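Local coordinates for transcriptional regulator (Vibrio virus VP882, PDB 7DWM), which binds the signal molecule 3,5-dimethylpyrazin-2-ol and regulates transcription, probably by contacting DNA through its LuxR-type helix-turn-helix region, at the interface of chains A and B. Residues are numbered along the deposited sequence; one frame, centred on the assembly and turned at random. Chains: chain A/B, Transcriptional regulator.

Contact 1: the interface of chains A and B. Residues chain A 134, 137-138; chain B 91, 127, 237.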
# COMPACT_ATOMS: atom_id res chain seq x y z
N ILE A 134 -9.55 -3.98 -4.48
CA ILE A 134 -9.41 -2.60 -4.05
C ILE A 134 -9.50 -1.64 -5.23
O ILE A 134 -9.92 -0.49 -5.07
CB ILE A 134 -8.10 -2.38 -3.24
CG1 ILE A 134 -8.11 -3.12 -1.90
CG2 ILE A 134 -7.90 -0.92 -2.94
CD1 ILE A 134 -6.92 -4.03 -1.70
N ALA A 137 -13.17 -1.09 -5.81
CA ALA A 137 -13.66 -0.28 -4.70
C ALA A 137 -13.24 1.19 -4.84
O ALA A 137 -14.06 2.09 -4.65
CB ALA A 137 -13.15 -0.86 -3.38
N VAL A 138 -11.97 1.44 -5.16
CA VAL A 138 -11.46 2.81 -5.26
C VAL A 138 -12.07 3.56 -6.44
O VAL A 138 -12.31 4.78 -6.35
CB VAL A 138 -9.92 2.79 -5.33
CG1 VAL A 138 -9.37 4.16 -5.69
CG2 VAL A 138 -9.33 2.34 -4.00
N LEU B 91 -11.41 -0.89 3.10
CA LEU B 91 -10.94 0.38 2.55
C LEU B 91 -11.49 1.49 3.44
O LEU B 91 -12.70 1.71 3.50
CB LEU B 91 -11.41 0.54 1.11
CG LEU B 91 -11.02 1.80 0.34
CD1 LEU B 91 -9.51 2.02 0.35
CD2 LEU B 91 -11.55 1.73 -1.09
N LEU B 127 -2.32 2.86 1.86
CA LEU B 127 -2.34 2.25 0.54
C LEU B 127 -1.73 3.15 -0.52
O LEU B 127 -1.17 2.65 -1.51
CB LEU B 127 -3.78 1.91 0.17
CG LEU B 127 -4.07 0.75 -0.78
CD1 LEU B 127 -3.70 -0.58 -0.14
CD2 LEU B 127 -5.53 0.79 -1.13
N LEU B 237 -14.05 -5.12 1.29
CA LEU B 237 -13.96 -5.66 -0.06
C LEU B 237 -14.70 -6.99 -0.14
O LEU B 237 -15.55 -7.18 -1.00
CB LEU B 237 -12.51 -5.85 -0.46
CG LEU B 237 -11.53 -4.78 -0.05
CD1 LEU B 237 -10.16 -5.29 -0.38
CD2 LEU B 237 -11.81 -3.47 -0.78
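A:Ile134 on helix 127-139 meets B:Leu127 and B:Leu237 with different branches of its side chain, a compact example of how a beta-branched residue can join two pieces of a partner chain. From CB the side chain forks. The CG2 methyl, anti to the backbone N while CG1 lies beside it (chi1 -67°), touches CD2 of B:Leu127 at 3.4 Å. The other branch turns to the end of chain B: CG1 lies 3.4 Å from CD1 of B:Leu237, and the terminal CD1 of A:Ile134 stays 3.7 Å from that same methyl.

Farther along the helix, the partner changes to B:Leu91 of strand 88-96. Its extended side chain (chi1 -179°) presents CD2 to A:Val138 CG2, methyl against methyl at 3.7 Å, the two side chains crossing at nearly a right angle. The same CD2 is 3.8 Å from CB of A:Ala137. That CB also sits 3.9 Å from CD2 of B:Leu237, so the alanine methyl faces two leucines at once.

The patch is thus a hydrophobic seam in which one helix of chain A touches a strand, the start of helix 127-141 and the C-terminal tail of chain B. It appears to hold helix 127-139 of chain A against these three elements of the partner, if this pairing is the functional one.

Contact 2: the interface of chains A and B. Residues chain A 16, 19-20; chain B 13, 20-21, 28, 111, 121.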
# COMPACT_ATOMS: atom_id res chain seq x y z
N SER A 16 4.46 -16.99 22.27
CA SER A 16 3.43 -16.00 21.95
C SER A 16 3.38 -15.73 20.45
O SER A 16 2.30 -15.76 19.85
CB SER A 16 3.68 -14.72 22.73
OG SER A 16 4.20 -15.02 24.02
N HIS A 19 2.03 -18.50 18.38
CA HIS A 19 0.57 -18.59 18.48
C HIS A 19 -0.09 -17.47 17.68
O HIS A 19 -1.13 -17.67 17.05
CB HIS A 19 0.08 -18.54 19.92
CG HIS A 19 -1.41 -18.53 19.99
ND1 HIS A 19 -2.18 -19.64 19.66
CD2 HIS A 19 -2.29 -17.54 20.25
CE1 HIS A 19 -3.46 -19.33 19.77
NE2 HIS A 19 -3.56 -18.06 20.11
N PHE A 20 0.51 -16.28 17.70
CA PHE A 20 0.01 -15.15 16.91
C PHE A 20 -0.04 -15.49 15.42
O PHE A 20 -1.09 -15.36 14.78
CB PHE A 20 0.90 -13.93 17.18
CG PHE A 20 0.59 -12.74 16.31
CD1 PHE A 20 1.59 -12.16 15.55
CD2 PHE A 20 -0.68 -12.19 16.26
CE1 PHE A 20 1.33 -11.08 14.74
CE2 PHE A 20 -0.94 -11.09 15.47
CZ PHE A 20 0.07 -10.54 14.70
N TYR B 13 0.22 -13.57 26.78
CA TYR B 13 0.24 -13.40 25.33
C TYR B 13 -0.18 -11.98 24.93
O TYR B 13 0.35 -11.42 23.96
CB TYR B 13 -0.63 -14.47 24.67
CG TYR B 13 -1.12 -14.17 23.26
CD1 TYR B 13 -2.26 -13.41 23.07
CD2 TYR B 13 -0.52 -14.70 22.15
CE1 TYR B 13 -2.74 -13.13 21.82
CE2 TYR B 13 -1.01 -14.44 20.87
CZ TYR B 13 -2.13 -13.65 20.72
OH TYR B 13 -2.61 -13.38 19.46
N PHE B 20 4.89 -6.45 20.85
CA PHE B 20 4.97 -6.62 19.40
C PHE B 20 4.45 -5.39 18.67
O PHE B 20 5.18 -4.76 17.89
CB PHE B 20 4.21 -7.87 18.97
CG PHE B 20 4.26 -8.12 17.48
CD1 PHE B 20 3.10 -8.35 16.75
CD2 PHE B 20 5.47 -8.11 16.81
CE1 PHE B 20 3.16 -8.55 15.38
CE2 PHE B 20 5.53 -8.32 15.44
CZ PHE B 20 4.37 -8.55 14.73
N PHE B 21 3.21 -4.99 18.95
CA PHE B 21 2.61 -3.85 18.27
C PHE B 21 3.36 -2.58 18.60
O PHE B 21 3.48 -1.68 17.75
CB PHE B 21 1.14 -3.70 18.67
CG PHE B 21 0.32 -4.92 18.41
CD1 PHE B 21 0.71 -5.85 17.46
CD2 PHE B 21 -0.84 -5.15 19.13
CE1 PHE B 21 -0.04 -6.98 17.23
CE2 PHE B 21 -1.59 -6.27 18.91
CZ PHE B 21 -1.20 -7.19 17.95
N TRP B 28 -1.08 -0.51 14.47
CA TRP B 28 -1.47 -1.82 14.97
C TRP B 28 -2.28 -1.64 16.24
O TRP B 28 -2.07 -0.69 17.00
CB TRP B 28 -0.24 -2.71 15.25
CG TRP B 28 0.31 -3.46 14.08
CD1 TRP B 28 1.41 -3.14 13.34
CD2 TRP B 28 -0.19 -4.69 13.52
NE1 TRP B 28 1.62 -4.08 12.36
CE2 TRP B 28 0.65 -5.04 12.45
CE3 TRP B 28 -1.27 -5.52 13.83
CZ2 TRP B 28 0.45 -6.18 11.68
CZ3 TRP B 28 -1.48 -6.65 13.06
CH2 TRP B 28 -0.62 -6.97 12.00
N ILE B 111 -7.37 -14.35 18.76
CA ILE B 111 -7.32 -15.66 19.40
C ILE B 111 -6.05 -15.72 20.22
O ILE B 111 -5.00 -15.20 19.81
CB ILE B 111 -7.40 -16.82 18.38
CG1 ILE B 111 -8.60 -16.63 17.46
CG2 ILE B 111 -7.49 -18.16 19.10
CD1 ILE B 111 -9.86 -17.34 17.90
N ILE B 121 -7.95 -7.84 16.08
CA ILE B 121 -6.71 -7.15 15.77
C ILE B 121 -6.92 -6.43 14.45
O ILE B 121 -7.51 -7.00 13.52
CB ILE B 121 -5.51 -8.12 15.69
CG1 ILE B 121 -5.44 -8.99 16.94
CG2 ILE B 121 -4.21 -7.36 15.45
CD1 ILE B 121 -4.06 -9.55 17.23
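The N-terminal helices of the two chains, 7-21 in A and 9-21 in B, meet next to the PAS fold of chain B, and aromatic rings carry most of this contact. A:Phe20 is the main intruder, with 72 Å² of its surface hidden by the partner, against 12 Å² for B:Phe20. The pair therefore shows how identical residues can play unequal parts across an interface that is not an exact two-fold in this assembly.

The two phenyl rings meet edge-to-face, their centroids 5.2 Å apart and their planes turned by 63°. CG of A:Phe20 is anti to the backbone N (chi1 173°), an extension that carries the ring away from its own helix towards chain B. There, CE2 lies 3.9 Å from CD1 of B:Ile121 on strand 117-126. CZ is 4.4 Å from CE1 of B:Phe21 and 4.5 Å from CZ3 of B:Trp28, more distant aromatic neighbours. CD2 of A:Phe20 is 3.9 Å from the phenol oxygen OH of B:Tyr13, whose ring edge has the backbone N of A:Phe20 in its plane.

A second edge-to-face pair stands beside the first. The imidazole of A:His19 directs its CD2 edge at the ring of B:Tyr13, 3.4 Å from CE2, with the planes 74° apart. Next to CD2, NE2 of the same imidazole comes 3.2 Å from the backbone O of B:Ile111, a neighbour whose position does not establish a hydrogen bond. The backbone O of A:Ser16, one turn earlier in the helix, borders the tyrosine at 3.7 Å from CE2.

In the fold, the site lies where the N-terminal helix of chain A packs beside its counterpart and reaches strands 28-32, 99-111 and 117-126 of the PAS sheet of chain B.

Contact 1 and contact 2 lie about 25 Å apart, measured between the centres of their C-alpha atoms, and have no residue in common. Chain B nevertheless connects them: strand 117-126, which takes part in contact 2, runs directly into helix 127-141, whose first residue belongs to contact 1. Chain A contributes a different helix to each, 7-21 to contact 2 and 127-139 to contact 1. Aliphatic packing at one place and aromatic packing at the other thus join the two chains at separated points, which could fix their relative orientation if this pairing is the functional dimer.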